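Local structure of TRAS1 ORF2p (Bombyx mori, 1WDU) at residues 20-25 with 46-51. The protein is the endonuclease domain of a telomere-specific non-LTR retrotransposon, a four-layered alpha/beta sandwich that probably nicks target DNA as its DNase I-like relatives do. The protein carries 1 engineered substitution. Sequence-based numbering, arbitrary orientation.
Sequences YRVLQA and AAIALI
A beta-alpha-beta crossover brings strands 20-25 and 48-51 side by side in parallel, the connection running through helix 31-44, which covers one face; it forms part of one sheet of the DNase I-like sandwich and illustrates how a parallel ladder can be packed on both faces yet keep a looser margin. The interior is gripped by main-chain bonds. L50 N reaches L23 O at 2.6 Å, nearly along the C=O axis, whereas L23 N meets I48 O at 2.7 Å from above the carbonyl plane. On the face carrying V22, I48 and L50, V22 has CG1 anti to its backbone N (chi1 180°), which sets that methyl obliquely against L50 CG at 3.9 Å while CG2 rests alongside I48 CB. The other face is roofed by the helix: L23 lays CG against A46 CB and touches L37 and A41, and A49 also meets L37. Q24, buried and extended, sends OE1 to T210 OG1, so OE1 is satisfied by the other sheet. The loose side is that of partly exposed R21, whose extended chain leads away from 46-51. Y20, also partly exposed, meets A47 CB with its ring edge, CD2 at 3.7 Å, and stands edge-to-face with W115. R21 O takes two donors from the chain entering the strand, A47 N at 2.9 Å and I48 N at 3.2 Å, both in its carbonyl plane.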
# COMPACT_ATOMS: atom_id res chain seq x y z
N TYR A 20 8.15 13.49 0.59
CA TYR A 20 6.84 13.06 1.07
C TYR A 20 7.01 11.61 1.52
O TYR A 20 7.13 10.72 0.69
CB TYR A 20 5.80 13.11 -0.05
CG TYR A 20 5.29 14.50 -0.35
CD1 TYR A 20 5.98 15.35 -1.22
CD2 TYR A 20 4.14 14.98 0.27
CE1 TYR A 20 5.52 16.64 -1.47
CE2 TYR A 20 3.67 16.26 0.03
CZ TYR A 20 4.37 17.09 -0.84
OH TYR A 20 3.91 18.37 -1.07
N ARG A 21 7.03 11.39 2.83
CA ARG A 21 7.19 10.04 3.35
C ARG A 21 5.88 9.26 3.37
O ARG A 21 4.83 9.78 3.76
CB ARG A 21 7.79 10.08 4.76
CG ARG A 21 9.14 10.76 4.84
CD ARG A 21 9.78 10.56 6.21
NE ARG A 21 11.14 11.11 6.26
CZ ARG A 21 11.43 12.41 6.20
NH1 ARG A 21 10.45 13.30 6.09
NH2 ARG A 21 12.69 12.81 6.26
N VAL A 22 5.95 8.00 2.95
CA VAL A 22 4.77 7.14 2.92
C VAL A 22 4.91 5.92 3.83
O VAL A 22 5.96 5.26 3.85
CB VAL A 22 4.50 6.62 1.49
CG1 VAL A 22 3.26 5.71 1.49
CG2 VAL A 22 4.32 7.79 0.53
N LEU A 23 3.86 5.61 4.58
CA LEU A 23 3.86 4.43 5.45
C LEU A 23 2.94 3.35 4.87
O LEU A 23 1.86 3.65 4.36
CB LEU A 23 3.35 4.80 6.86
CG LEU A 23 4.04 5.94 7.62
CD1 LEU A 23 3.35 6.12 8.97
CD2 LEU A 23 5.53 5.64 7.81
N GLN A 24 3.37 2.09 4.91
CA GLN A 24 2.54 1.00 4.40
C GLN A 24 2.41 -0.01 5.54
O GLN A 24 3.41 -0.51 6.04
CB GLN A 24 3.18 0.31 3.19
CG GLN A 24 2.28 -0.77 2.55
CD GLN A 24 2.93 -1.44 1.35
OE1 GLN A 24 3.37 -0.77 0.42
NE2 GLN A 24 2.99 -2.78 1.36
N ALA A 25 1.18 -0.32 5.95
CA ALA A 25 0.99 -1.26 7.05
C ALA A 25 -0.37 -1.93 7.12
O ALA A 25 -1.41 -1.31 6.87
CB ALA A 25 1.28 -0.56 8.38
N ALA A 46 5.12 11.75 8.45
CA ALA A 46 4.71 11.12 7.21
C ALA A 46 3.56 11.91 6.58
O ALA A 46 2.77 12.54 7.27
CB ALA A 46 4.27 9.69 7.47
N ALA A 47 3.49 11.88 5.26
CA ALA A 47 2.42 12.58 4.56
C ALA A 47 1.30 11.61 4.20
O ALA A 47 0.13 11.98 4.19
CB ALA A 47 2.96 13.21 3.28
N ILE A 48 1.68 10.35 3.95
CA ILE A 48 0.73 9.32 3.54
C ILE A 48 0.89 7.97 4.26
O ILE A 48 1.98 7.58 4.69
CB ILE A 48 0.88 9.02 2.02
CG1 ILE A 48 0.71 10.31 1.20
CG2 ILE A 48 -0.13 7.95 1.59
CD1 ILE A 48 -0.71 10.79 1.11
N ALA A 49 -0.22 7.25 4.36
CA ALA A 49 -0.22 5.92 4.94
C ALA A 49 -1.10 5.05 4.04
O ALA A 49 -2.26 5.40 3.77
CB ALA A 49 -0.74 5.95 6.36
N LEU A 50 -0.54 3.95 3.55
CA LEU A 50 -1.28 2.99 2.72
C LEU A 50 -1.61 1.86 3.69
O LEU A 50 -0.75 1.04 4.03
CB LEU A 50 -0.42 2.50 1.56
CG LEU A 50 0.15 3.60 0.64
CD1 LEU A 50 1.04 2.98 -0.42
CD2 LEU A 50 -0.96 4.39 -0.00
N ILE A 51 -2.86 1.83 4.13
CA ILE A 51 -3.33 0.88 5.13
C ILE A 51 -4.17 -0.29 4.63
O ILE A 51 -4.85 -0.20 3.61
CB ILE A 51 -4.21 1.61 6.17
CG1 ILE A 51 -3.49 2.85 6.68
CG2 ILE A 51 -4.54 0.68 7.33
CD1 ILE A 51 -4.42 3.82 7.40